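Local coordinates for protein aminotransferase class I and II (Anaerococcus prevotii, PDB 4EMY) that binds pyridoxal 5'-phosphate as a homodimer and probably catalyses transamination, moving an amino group from an amino donor to a keto acid, at residues F21-K26 / N41-T46; S120-G125 / R179-I184; K218-V223 / N250-V255; G356-I361 / G386-I391. All blocks are in the same frame, centred on the assembly; numbering follows the deposited sequence.

Contact 1 of 4, residues F21-K26 / N41-T46; sequences FDINNK and NAALGT
Asn-24 on helix 19-34 and Ala-43 in the irregular run that follows strand 40-41 are the closest backbone pair, their CA atoms 6.3 Å apart, and the helix meets this run without any hydrogen bond between the two. The main side-chain meeting is Asn-24 with Leu-44, which cross at about a right angle. With CG anti to its backbone N (chi1 -164°), Asn-24 presents its carboxamide to the leucine, and CG lies 3.5 Å from Leu-44 CD1. The amide oxygen OD1 stands 3.6 Å from Leu-44 CG, so the isobutyl branch sits against a polar group. This run leads toward the cofactor cleft: the Leu-44 side chain is about 8 Å from bound pyridoxal phosphate. Helix 19-34 thus packs against a loop that passes near the cofactor site of this aminotransferase. An alanine in place of Asn-24 would probably open a gap beside Leu-44 CD1 and let that branch turn. Next along the helix surface, Ile-23 CG2 approaches Ala-43 CB at 4.2 Å, and both side chains also touch Ile-381.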
loop_
_atom_site.group_PDB
_atom_site.type_symbol
_atom_site.label_atom_id
_atom_site.label_comp_id
_atom_site.label_asym_id
_atom_site.label_seq_id
_atom_site.Cartn_x
_atom_site.Cartn_y
_atom_site.Cartn_z
ATOM N N PHE A 21 -7.553 -15.458 -12.209
ATOM C CA PHE A 21 -7.243 -14.627 -13.373
ATOM C C PHE A 21 -7.640 -15.321 -14.681
ATOM O O PHE A 21 -8.412 -14.771 -15.480
ATOM C CB PHE A 21 -5.742 -14.314 -13.355
ATOM C CG PHE A 21 -5.296 -13.317 -14.376
ATOM C CD1 PHE A 21 -5.522 -11.958 -14.189
ATOM C CD2 PHE A 21 -4.601 -13.731 -15.506
ATOM C CE1 PHE A 21 -5.087 -11.031 -15.123
ATOM C CE2 PHE A 21 -4.160 -12.809 -16.445
ATOM C CZ PHE A 21 -4.407 -11.457 -16.252
ATOM N N ASP A 22 -7.126 -16.539 -14.867
ATOM C CA ASP A 22 -7.359 -17.328 -16.077
ATOM C C ASP A 22 -8.836 -17.663 -16.299
ATOM O O ASP A 22 -9.366 -17.440 -17.396
ATOM C CB ASP A 22 -6.533 -18.614 -16.036
ATOM C CG ASP A 22 -5.045 -18.358 -16.127
ATOM O OD1 ASP A 22 -4.644 -17.222 -16.461
ATOM O OD2 ASP A 22 -4.270 -19.301 -15.866
ATOM N N ILE A 23 -9.483 -18.197 -15.257
ATOM C CA ILE A 23 -10.914 -18.500 -15.291
ATOM C C ILE A 23 -11.675 -17.250 -15.713
ATOM O O ILE A 23 -12.570 -17.309 -16.553
ATOM C CB ILE A 23 -11.447 -19.000 -13.920
ATOM C CG1 ILE A 23 -10.646 -20.206 -13.384
ATOM C CG2 ILE A 23 -12.941 -19.313 -13.987
ATOM C CD1 ILE A 23 -10.585 -21.433 -14.274
ATOM N N ASN A 24 -11.285 -16.117 -15.145
ATOM C CA ASN A 24 -11.936 -14.851 -15.427
ATOM C C ASN A 24 -11.732 -14.347 -16.857
ATOM O O ASN A 24 -12.656 -13.792 -17.459
ATOM C CB ASN A 24 -11.491 -13.796 -14.428
ATOM C CG ASN A 24 -12.403 -12.598 -14.423
ATOM O OD1 ASN A 24 -13.566 -12.692 -14.030
ATOM N ND2 ASN A 24 -11.886 -11.465 -14.866
ATOM N N ASN A 25 -10.523 -14.530 -17.389
ATOM C CA ASN A 25 -10.261 -14.259 -18.799
ATOM C C ASN A 25 -11.165 -15.123 -19.684
ATOM O O ASN A 25 -11.832 -14.609 -20.586
ATOM C CB ASN A 25 -8.787 -14.496 -19.147
ATOM C CG ASN A 25 -7.877 -13.352 -18.707
ATOM O OD1 ASN A 25 -8.286 -12.184 -18.657
ATOM N ND2 ASN A 25 -6.623 -13.685 -18.407
ATOM N N LYS A 26 -11.203 -16.428 -19.398
ATOM C CA LYS A 26 -12.050 -17.365 -20.140
ATOM C C LYS A 26 -13.513 -16.920 -20.209
ATOM O O LYS A 26 -14.143 -17.005 -21.267
ATOM C CB LYS A 26 -11.958 -18.771 -19.554
ATOM C CG LYS A 26 -10.691 -19.521 -19.906
ATOM C CD LYS A 26 -10.794 -20.952 -19.411
ATOM C CE LYS A 26 -9.430 -21.573 -19.162
ATOM N NZ LYS A 26 -9.561 -22.940 -18.587
ATOM N N ASN A 41 -21.101 -16.007 -15.380
ATOM C CA ASN A 41 -19.804 -15.613 -14.830
ATOM C C ASN A 41 -19.826 -15.504 -13.304
ATOM O O ASN A 41 -20.121 -14.440 -12.751
ATOM C CB ASN A 41 -19.355 -14.289 -15.459
ATOM C CG ASN A 41 -17.932 -13.898 -15.087
ATOM O OD1 ASN A 41 -17.198 -14.638 -14.420
ATOM N ND2 ASN A 41 -17.532 -12.715 -15.534
ATOM N N ALA A 42 -19.498 -16.608 -12.638
ATOM C CA ALA A 42 -19.589 -16.697 -11.189
ATOM C C ALA A 42 -18.213 -16.920 -10.558
ATOM O O ALA A 42 -18.051 -17.751 -9.659
ATOM C CB ALA A 42 -20.546 -17.811 -10.811
ATOM N N ALA A 43 -17.233 -16.148 -11.019
ATOM C CA ALA A 43 -15.828 -16.379 -10.690
ATOM C C ALA A 43 -15.280 -15.495 -9.565
ATOM O O ALA A 43 -14.813 -16.010 -8.544
ATOM C CB ALA A 43 -14.969 -16.243 -11.939
ATOM N N LEU A 44 -15.343 -14.176 -9.750
ATOM C CA LEU A 44 -14.673 -13.235 -8.842
ATOM C C LEU A 44 -15.605 -12.454 -7.916
ATOM O O LEU A 44 -16.769 -12.208 -8.234
ATOM C CB LEU A 44 -13.781 -12.265 -9.626
ATOM C CG LEU A 44 -12.667 -12.825 -10.516
ATOM C CD1 LEU A 44 -11.877 -11.679 -11.126
ATOM C CD2 LEU A 44 -11.747 -13.766 -9.757
ATOM N N GLY A 45 -15.057 -12.058 -6.768
ATOM C CA GLY A 45 -15.803 -11.361 -5.728
ATOM C C GLY A 45 -15.977 -9.870 -5.949
ATOM O O GLY A 45 -15.377 -9.049 -5.252
ATOM N N THR A 46 -16.806 -9.512 -6.915
ATOM C CA THR A 46 -17.194 -8.121 -7.081
ATOM C C THR A 46 -18.688 -8.065 -7.294
ATOM O O THR A 46 -19.230 -8.811 -8.106
ATOM C CB THR A 46 -16.457 -7.459 -8.253
ATOM O OG1 THR A 46 -15.048 -7.617 -8.063
ATOM C CG2 THR A 46 -16.763 -5.990 -8.299
#

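Contact 2 of 4, residues S120-G125 / R179-I184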
loop_
_atom_site.group_PDB
_atom_site.type_symbol
_atom_site.label_atom_id
_atom_site.label_comp_id
_atom_site.label_asym_id
_atom_site.label_seq_id
_atom_site.Cartn_x
_atom_site.Cartn_y
_atom_site.Cartn_z
ATOM N N SER A 120 3.718 -7.969 12.692
ATOM C CA SER A 120 4.004 -7.428 14.025
ATOM C C SER A 120 3.828 -8.400 15.191
ATOM O O SER A 120 4.473 -8.227 16.229
ATOM C CB SER A 120 3.184 -6.166 14.282
ATOM O OG SER A 120 3.654 -5.102 13.483
ATOM N N TYR A 121 2.971 -9.409 15.025
ATOM C CA TYR A 121 2.608 -10.293 16.138
ATOM C C TYR A 121 2.998 -11.761 15.978
ATOM O O TYR A 121 2.745 -12.589 16.863
ATOM C CB TYR A 121 1.134 -10.114 16.498
ATOM C CG TYR A 121 0.866 -8.708 16.954
ATOM C CD1 TYR A 121 1.115 -8.325 18.267
ATOM C CD2 TYR A 121 0.399 -7.744 16.059
ATOM C CE1 TYR A 121 0.889 -7.028 18.683
ATOM C CE2 TYR A 121 0.171 -6.441 16.465
ATOM C CZ TYR A 121 0.416 -6.091 17.775
ATOM O OH TYR A 121 0.193 -4.801 18.179
ATOM N N LEU A 122 3.626 -12.074 14.850
ATOM C CA LEU A 122 4.309 -13.351 14.679
ATOM C C LEU A 122 5.727 -13.084 14.242
ATOM O O LEU A 122 5.974 -12.196 13.423
ATOM C CB LEU A 122 3.618 -14.217 13.626
ATOM C CG LEU A 122 2.239 -14.795 13.940
ATOM C CD1 LEU A 122 1.627 -15.379 12.679
ATOM C CD2 LEU A 122 2.313 -15.837 15.054
ATOM N N ASP A 123 6.657 -13.851 14.798
ATOM C CA ASP A 123 8.031 -13.839 14.341
ATOM C C ASP A 123 8.201 -14.942 13.281
ATOM O O ASP A 123 7.237 -15.295 12.598
ATOM C CB ASP A 123 8.971 -14.035 15.530
ATOM C CG ASP A 123 10.345 -13.418 15.309
ATOM O OD1 ASP A 123 10.795 -13.296 14.147
ATOM O OD2 ASP A 123 10.991 -13.066 16.315
ATOM N N GLU A 124 9.409 -15.498 13.160
ATOM C CA GLU A 124 9.754 -16.389 12.047
ATOM C C GLU A 124 9.250 -17.819 12.225
ATOM O O GLU A 124 8.649 -18.393 11.319
ATOM C CB GLU A 124 11.262 -16.370 11.793
ATOM C CG GLU A 124 11.820 -15.005 11.399
ATOM C CD GLU A 124 12.137 -14.864 9.912
ATOM O OE1 GLU A 124 12.684 -15.822 9.317
ATOM O OE2 GLU A 124 11.872 -13.777 9.342
ATOM N N GLY A 125 9.482 -18.406 13.389
ATOM C CA GLY A 125 9.029 -19.778 13.613
ATOM C C GLY A 125 7.537 -19.851 13.851
ATOM O O GLY A 125 6.930 -20.913 13.746
ATOM N N ARG A 179 4.725 -17.789 21.096
ATOM C CA ARG A 179 3.928 -16.776 20.417
ATOM C C ARG A 179 3.134 -17.427 19.303
ATOM O O ARG A 179 3.692 -18.175 18.502
ATOM C CB ARG A 179 4.836 -15.675 19.872
ATOM C CG ARG A 179 4.124 -14.556 19.133
ATOM C CD ARG A 179 5.074 -13.398 18.878
ATOM N NE ARG A 179 5.101 -12.454 19.991
ATOM C CZ ARG A 179 6.187 -11.803 20.401
ATOM N NH1 ARG A 179 7.357 -11.997 19.803
ATOM N NH2 ARG A 179 6.110 -10.965 21.428
ATOM N N ILE A 180 1.829 -17.171 19.272
ATOM C CA ILE A 180 0.968 -17.724 18.223
ATOM C C ILE A 180 -0.050 -16.706 17.703
ATOM O O ILE A 180 -0.175 -15.608 18.244
ATOM C CB ILE A 180 0.221 -19.009 18.668
ATOM C CG1 ILE A 180 -0.903 -18.677 19.651
ATOM C CG2 ILE A 180 1.182 -20.060 19.219
ATOM C CD1 ILE A 180 -2.111 -19.571 19.489
ATOM N N ALA A 181 -0.769 -17.075 16.647
ATOM C CA ALA A 181 -1.846 -16.237 16.133
ATOM C C ALA A 181 -2.977 -17.058 15.533
ATOM O O ALA A 181 -2.741 -18.028 14.815
ATOM C CB ALA A 181 -1.314 -15.241 15.114
ATOM N N SER A 182 -4.207 -16.672 15.839
ATOM C CA SER A 182 -5.361 -17.304 15.233
ATOM C C SER A 182 -5.974 -16.355 14.237
ATOM O O SER A 182 -6.184 -15.180 14.543
ATOM C CB SER A 182 -6.408 -17.674 16.281
ATOM O OG SER A 182 -7.650 -17.947 15.649
ATOM N N LEU A 183 -6.256 -16.862 13.045
ATOM C CA LEU A 183 -6.973 -16.074 12.056
ATOM C C LEU A 183 -8.340 -16.681 11.811
ATOM O O LEU A 183 -8.449 -17.878 11.540
ATOM C CB LEU A 183 -6.183 -15.949 10.752
ATOM C CG LEU A 183 -6.800 -14.941 9.773
ATOM C CD1 LEU A 183 -5.765 -13.982 9.207
ATOM C CD2 LEU A 183 -7.549 -15.664 8.664
ATOM N N ILE A 184 -9.371 -15.849 11.944
ATOM C CA ILE A 184 -10.745 -16.234 11.648
ATOM C C ILE A 184 -11.369 -15.199 10.714
ATOM O O ILE A 184 -11.496 -14.024 11.061
ATOM C CB ILE A 184 -11.622 -16.354 12.922
ATOM C CG1 ILE A 184 -10.854 -16.965 14.108
ATOM C CG2 ILE A 184 -12.918 -17.094 12.616
ATOM C CD1 ILE A 184 -10.575 -18.453 14.014
#
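Arg-179, the first residue of strand 179-184, reaches over the backbone of Tyr-121 where the chain leaves helix 109-121. Its CB is directed toward that region, and CG, anti to the backbone N (chi1 180°), comes to 3.3 Å from Tyr-121 O. CD is next, 3.2 Å from the same Tyr-121 O and 4.3 Å from Leu-122 CA, so aliphatic carbons rather than an N-H sit against this carbonyl. The chain then bends at chi3 (-88°), and NE stands 3.9 Å from Tyr-121 O, which lies oblique to the guanidinium. At the tip, NH1 remains 5.1 Å from Asp-123 OD2: the opposite charges probably attract, but they form no salt bridge. The arginine also packs on Asp-126 and on Met-6 of the second subunit. Deeper in, Leu-122 CD2 lies 3.7 Å from both Ala-181 CB and Ile-180 C, and the same leucine packs on Leu-128. The junction rests on van der Waals contacts. It seats the chain leaving a helix against an interior strand of the seven-stranded, mostly parallel sheet, with strand order 1-7-6-5-4-2-3, that marks the large domain of fold-type I pyridoxal-phosphate enzymes.

Contact 3 of 4, residues K218-V223 / N250-V255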
loop_
_atom_site.group_PDB
_atom_site.type_symbol
_atom_site.label_atom_id
_atom_site.label_comp_id
_atom_site.label_asym_id
_atom_site.label_seq_id
_atom_site.Cartn_x
_atom_site.Cartn_y
_atom_site.Cartn_z
ATOM N N LYS A 218 2.025 -15.614 24.294
ATOM C CA LYS A 218 1.360 -14.438 23.733
ATOM C C LYS A 218 0.519 -14.853 22.538
ATOM O O LYS A 218 1.010 -15.524 21.630
ATOM C CB LYS A 218 2.373 -13.358 23.346
ATOM C CG LYS A 218 2.898 -12.571 24.536
ATOM C CD LYS A 218 4.097 -11.713 24.168
ATOM C CE LYS A 218 4.999 -11.470 25.375
ATOM N NZ LYS A 218 4.371 -10.615 26.425
ATOM N N ILE A 219 -0.754 -14.472 22.550
ATOM C CA ILE A 219 -1.686 -14.897 21.509
ATOM C C ILE A 219 -2.319 -13.692 20.829
ATOM O O ILE A 219 -2.736 -12.748 21.502
ATOM C CB ILE A 219 -2.792 -15.804 22.087
ATOM C CG1 ILE A 219 -2.178 -16.970 22.871
ATOM C CG2 ILE A 219 -3.710 -16.318 20.982
ATOM C CD1 ILE A 219 -3.075 -17.521 23.951
ATOM N N THR A 220 -2.377 -13.723 19.500
ATOM C CA THR A 220 -3.098 -12.700 18.743
ATOM C C THR A 220 -4.234 -13.300 17.908
ATOM O O THR A 220 -4.009 -14.186 17.084
ATOM C CB THR A 220 -2.152 -11.863 17.860
ATOM O OG1 THR A 220 -1.160 -11.247 18.688
ATOM C CG2 THR A 220 -2.912 -10.772 17.122
ATOM N N LEU A 221 -5.449 -12.812 18.154
ATOM C CA LEU A 221 -6.610 -13.133 17.337
ATOM C C LEU A 221 -6.788 -12.077 16.252
ATOM O O LEU A 221 -6.988 -10.899 16.554
ATOM C CB LEU A 221 -7.872 -13.215 18.199
ATOM C CG LEU A 221 -9.207 -13.578 17.531
ATOM C CD1 LEU A 221 -9.165 -14.944 16.857
ATOM C CD2 LEU A 221 -10.345 -13.523 18.539
ATOM N N ILE A 222 -6.696 -12.516 14.997
ATOM C CA ILE A 222 -6.967 -11.691 13.819
ATOM C C ILE A 222 -8.355 -12.027 13.268
ATOM O O ILE A 222 -8.647 -13.186 12.971
ATOM C CB ILE A 222 -5.957 -11.974 12.684
ATOM C CG1 ILE A 222 -4.529 -12.202 13.222
ATOM C CG2 ILE A 222 -6.092 -10.942 11.558
ATOM C CD1 ILE A 222 -3.674 -10.965 13.330
ATOM N N VAL A 223 -9.208 -11.019 13.118
ATOM C CA VAL A 223 -10.541 -11.253 12.573
ATOM C C VAL A 223 -10.716 -10.466 11.287
ATOM O O VAL A 223 -10.637 -9.237 11.292
ATOM C CB VAL A 223 -11.662 -10.885 13.567
ATOM C CG1 VAL A 223 -12.960 -11.567 13.167
ATOM C CG2 VAL A 223 -11.291 -11.302 14.977
ATOM N N ASN A 250 -2.185 -10.464 27.605
ATOM C CA ASN A 250 -1.487 -11.273 26.597
ATOM C C ASN A 250 -2.373 -11.872 25.490
ATOM O O ASN A 250 -1.919 -12.714 24.707
ATOM C CB ASN A 250 -0.671 -12.376 27.280
ATOM C CG ASN A 250 -1.531 -13.314 28.105
ATOM O OD1 ASN A 250 -2.439 -12.886 28.820
ATOM N ND2 ASN A 250 -1.243 -14.605 28.012
ATOM N N LEU A 251 -3.633 -11.448 25.433
ATOM C CA LEU A 251 -4.525 -11.862 24.358
ATOM C C LEU A 251 -4.971 -10.649 23.556
ATOM O O LEU A 251 -5.987 -10.018 23.860
ATOM C CB LEU A 251 -5.728 -12.642 24.897
ATOM C CG LEU A 251 -6.706 -13.275 23.895
ATOM C CD1 LEU A 251 -6.003 -14.217 22.930
ATOM C CD2 LEU A 251 -7.818 -14.011 24.627
ATOM N N PHE A 252 -4.192 -10.320 22.534
ATOM C CA PHE A 252 -4.465 -9.158 21.708
ATOM C C PHE A 252 -5.418 -9.517 20.566
ATOM O O PHE A 252 -5.497 -10.676 20.150
ATOM C CB PHE A 252 -3.149 -8.563 21.187
ATOM C CG PHE A 252 -3.295 -7.203 20.563
ATOM C CD1 PHE A 252 -3.923 -6.170 21.248
ATOM C CD2 PHE A 252 -2.789 -6.951 19.292
ATOM C CE1 PHE A 252 -4.057 -4.917 20.673
ATOM C CE2 PHE A 252 -2.914 -5.700 18.715
ATOM C CZ PHE A 252 -3.548 -4.680 19.404
ATOM N N VAL A 253 -6.157 -8.521 20.084
ATOM C CA VAL A 253 -7.107 -8.712 18.993
ATOM C C VAL A 253 -6.875 -7.635 17.942
ATOM O O VAL A 253 -6.870 -6.452 18.266
ATOM C CB VAL A 253 -8.580 -8.672 19.484
ATOM C CG1 VAL A 253 -9.549 -8.666 18.316
ATOM C CG2 VAL A 253 -8.884 -9.864 20.375
ATOM N N VAL A 254 -6.657 -8.052 16.694
ATOM C CA VAL A 254 -6.625 -7.125 15.562
ATOM C C VAL A 254 -7.774 -7.448 14.615
ATOM O O VAL A 254 -7.867 -8.559 14.085
ATOM C CB VAL A 254 -5.292 -7.161 14.782
ATOM C CG1 VAL A 254 -5.269 -6.063 13.724
ATOM C CG2 VAL A 254 -4.106 -7.004 15.720
ATOM N N VAL A 255 -8.654 -6.473 14.418
ATOM C CA VAL A 255 -9.786 -6.632 13.519
ATOM C C VAL A 255 -9.434 -5.956 12.198
ATOM O O VAL A 255 -9.058 -4.786 12.180
ATOM C CB VAL A 255 -11.087 -6.076 14.150
ATOM C CG1 VAL A 255 -12.190 -5.916 13.118
ATOM C CG2 VAL A 255 -11.562 -6.991 15.268
#
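Ile-219 and Leu-251 are paired in register on neighbouring parallel strands, whose segment axes approach to 4.7 Å at an angle of 20°. Five backbone hydrogen bonds run between the strands and use the polar groups of alternate residues. Ile-219 N gives a nearly straight bond to Asn-250 O (3.0 Å, 175°), while Ile-219 O accepts from Phe-252 N in a more bent one (3.0 Å, 145°). Leu-221 repeats this, its N donating to Phe-252 O at 2.9 Å and its O accepting from Val-254 N. Val-223 N closes the set on Val-254 O. The residues between, Lys-218, Thr-220 and Ile-222, turn their backbone groups the other way and bond to strand 179-184 and, from Lys-218, to Asp-178 just before it, so the 218-223 backbone is engaged along both edges. Several CA-H groups add contacts to the same carbonyls, as from Val-253 CA to Leu-221 O at 3.3 Å. Asn-250 ND2 is satisfied by Ala-212 O and Lys-217 O, and Lys-218 NZ by Met-4 O of the second subunit. Apolar groups fill both faces. Ile-219 CG2 meets Leu-251 CD1 at 3.7 Å, and on the other face Thr-220 CG2 lies 4.2 Å from Val-254 CG2, while the Thr-220 and Phe-252 side chains run side by side. Within the large-domain sheet, strand 251-258 is flanked on its far side by antiparallel strand 271-277. Helix 198-211 packs on the face of Ile-219, Leu-221, Val-223 and Leu-251, and helix 109-121 on that of Thr-220, Ile-222 and Val-254.

Contact 4 of 4, residues G356-I361 / G386-I391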
loop_
_atom_site.group_PDB
_atom_site.type_symbol
_atom_site.label_atom_id
_atom_site.label_comp_id
_atom_site.label_asym_id
_atom_site.label_seq_id
_atom_site.Cartn_x
_atom_site.Cartn_y
_atom_site.Cartn_z
ATOM N N GLY A 356 -21.786 -13.147 2.999
ATOM C CA GLY A 356 -20.630 -13.134 2.109
ATOM C C GLY A 356 -20.946 -13.003 0.634
ATOM O O GLY A 356 -22.105 -12.787 0.243
ATOM N N PHE A 357 -19.902 -13.129 -0.184
ATOM C CA PHE A 357 -20.002 -12.953 -1.637
ATOM C C PHE A 357 -20.096 -14.279 -2.377
ATOM O O PHE A 357 -20.332 -14.308 -3.591
ATOM C CB PHE A 357 -18.788 -12.176 -2.168
ATOM C CG PHE A 357 -18.974 -10.681 -2.205
ATOM C CD1 PHE A 357 -19.853 -10.037 -1.336
ATOM C CD2 PHE A 357 -18.239 -9.910 -3.098
ATOM C CE1 PHE A 357 -20.012 -8.659 -1.377
ATOM C CE2 PHE A 357 -18.391 -8.532 -3.141
ATOM C CZ PHE A 357 -19.272 -7.906 -2.273
ATOM N N PHE A 358 -19.909 -15.373 -1.645
ATOM C CA PHE A 358 -19.777 -16.681 -2.260
ATOM C C PHE A 358 -20.589 -17.716 -1.511
ATOM O O PHE A 358 -20.695 -17.651 -0.285
ATOM C CB PHE A 358 -18.313 -17.129 -2.256
ATOM C CG PHE A 358 -17.339 -16.066 -2.683
ATOM C CD1 PHE A 358 -16.715 -15.257 -1.735
ATOM C CD2 PHE A 358 -17.032 -15.884 -4.025
ATOM C CE1 PHE A 358 -15.810 -14.280 -2.116
ATOM C CE2 PHE A 358 -16.127 -14.905 -4.413
ATOM C CZ PHE A 358 -15.514 -14.106 -3.456
ATOM N N THR A 359 -21.160 -18.657 -2.262
ATOM C CA THR A 359 -21.737 -19.881 -1.717
ATOM C C THR A 359 -20.808 -21.016 -2.116
ATOM O O THR A 359 -20.140 -20.933 -3.150
ATOM C CB THR A 359 -23.129 -20.177 -2.303
ATOM O OG1 THR A 359 -23.050 -20.184 -3.731
ATOM C CG2 THR A 359 -24.143 -19.142 -1.853
ATOM N N PHE A 360 -20.764 -22.079 -1.324
ATOM C CA PHE A 360 -19.774 -23.122 -1.565
ATOM C C PHE A 360 -20.360 -24.519 -1.657
ATOM O O PHE A 360 -21.082 -24.970 -0.765
ATOM C CB PHE A 360 -18.684 -23.079 -0.495
ATOM C CG PHE A 360 -17.401 -23.741 -0.901
ATOM C CD1 PHE A 360 -17.149 -25.068 -0.568
ATOM C CD2 PHE A 360 -16.432 -23.033 -1.603
ATOM C CE1 PHE A 360 -15.958 -25.676 -0.927
ATOM C CE2 PHE A 360 -15.239 -23.636 -1.970
ATOM C CZ PHE A 360 -15.002 -24.957 -1.630
ATOM N N ILE A 361 -20.027 -25.193 -2.753
ATOM C CA ILE A 361 -20.370 -26.593 -2.947
ATOM C C ILE A 361 -19.149 -27.462 -2.637
ATOM O O ILE A 361 -18.159 -27.437 -3.369
ATOM C CB ILE A 361 -20.911 -26.859 -4.372
ATOM C CG1 ILE A 361 -22.383 -26.461 -4.471
ATOM C CG2 ILE A 361 -20.824 -28.334 -4.721
ATOM C CD1 ILE A 361 -22.635 -24.991 -4.709
ATOM N N GLY A 386 -13.607 -27.818 -2.964
ATOM C CA GLY A 386 -14.824 -27.783 -3.776
ATOM C C GLY A 386 -14.941 -26.640 -4.765
ATOM O O GLY A 386 -13.945 -26.156 -5.309
ATOM N N ILE A 387 -16.174 -26.208 -4.990
ATOM C CA ILE A 387 -16.452 -25.157 -5.950
ATOM C C ILE A 387 -16.965 -23.907 -5.246
ATOM O O ILE A 387 -17.891 -23.970 -4.430
ATOM C CB ILE A 387 -17.455 -25.639 -7.016
ATOM C CG1 ILE A 387 -16.806 -26.705 -7.902
ATOM C CG2 ILE A 387 -17.954 -24.477 -7.864
ATOM C CD1 ILE A 387 -17.796 -27.547 -8.673
ATOM N N ARG A 388 -16.347 -22.773 -5.562
ATOM C CA ARG A 388 -16.775 -21.493 -5.026
ATOM C C ARG A 388 -17.590 -20.730 -6.067
ATOM O O ARG A 388 -17.094 -20.405 -7.148
ATOM C CB ARG A 388 -15.575 -20.671 -4.570
ATOM C CG ARG A 388 -15.957 -19.479 -3.718
ATOM C CD ARG A 388 -14.782 -18.549 -3.510
ATOM N NE ARG A 388 -14.423 -17.830 -4.727
ATOM C CZ ARG A 388 -13.534 -16.844 -4.777
ATOM N NH1 ARG A 388 -12.914 -16.445 -3.677
ATOM N NH2 ARG A 388 -13.273 -16.247 -5.928
ATOM N N VAL A 389 -18.841 -20.450 -5.720
ATOM C CA VAL A 389 -19.781 -19.793 -6.622
ATOM C C VAL A 389 -19.910 -18.338 -6.207
ATOM O O VAL A 389 -20.451 -18.041 -5.139
ATOM C CB VAL A 389 -21.165 -20.477 -6.575
ATOM C CG1 VAL A 389 -22.116 -19.844 -7.576
ATOM C CG2 VAL A 389 -21.030 -21.966 -6.844
ATOM N N ALA A 390 -19.405 -17.436 -7.045
ATOM C CA ALA A 390 -19.416 -16.013 -6.724
ATOM C C ALA A 390 -20.800 -15.444 -6.940
ATOM O O ALA A 390 -21.078 -14.763 -7.932
ATOM C CB ALA A 390 -18.378 -15.258 -7.541
ATOM N N ILE A 391 -21.672 -15.724 -5.985
ATOM C CA ILE A 391 -23.071 -15.376 -6.103
ATOM C C ILE A 391 -23.293 -13.860 -6.229
ATOM O O ILE A 391 -24.354 -13.412 -6.650
ATOM C CB ILE A 391 -23.878 -16.021 -4.957
ATOM C CG1 ILE A 391 -25.304 -16.286 -5.411
ATOM C CG2 ILE A 391 -23.816 -15.205 -3.671
ATOM C CD1 ILE A 391 -26.056 -17.207 -4.482
#
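Arg-388, on strand 386-389, stacks on Phe-358, just before strand 359-362, with an off-centre cation-pi component. These strands pair in a short antiparallel sheet, completed by strand 381-382, in the small domain of the fold-type I aminotransferase. The guanidinium lies flat on the ring, centres 3.8 Å apart and planes at 15°, with Phe-358 CE2 over the middle of the guanidinium. Arg-388 CD adds a CH-pi contact over the same ring, and the bend at chi3 (71°) brings NE to 3.3 Å from Phe-358 CD2. Outward, NH1 bonds to Asn-190 OD1 and NH2 to Ala-43 O; since Asn-190 binds the cofactor, Arg-388 is probably the counterpart of the arginine that holds the substrate carboxylate in related aminotransferases. An alanine here would probably leave Asn-190 OD1 and Ala-43 O without these donors and the Phe-358 face without its stacking partner. Two hydrogen-bonded pairs fix the strands: Thr-359 with Val-389, and Ile-361 with Ile-387, where Ile-387 N reaches Ile-361 O at 2.8 Å (172°). Ile-387 O sits over one face of the Phe-360 ring, toward its rim. On the helix-covered face, Ile-361 CD1 lies 4.0 Å from Val-389 CG2.

Contacts 2 and 3 belong to the same large-domain sheet and touch: Ser-182 N and O are bonded, probably, to Thr-220 O and Ile-222 N, and both contacts reach the second subunit. Contact 3 is backbone pairing in the buried interior; contact 2 is also largely buried but relies on van der Waals contacts where a helix gives way to loop. Contacts 1 and 4 lie on the opposite side of the chain's centre from contact 3 and also touch, through Ala-42 O to Ala-390 N and Gly-45 CA against the Phe-358 ring. Contact 1 is only partly buried, whereas contact 4 is buried and combines antiparallel bonding with an arginine stack beside the cofactor site.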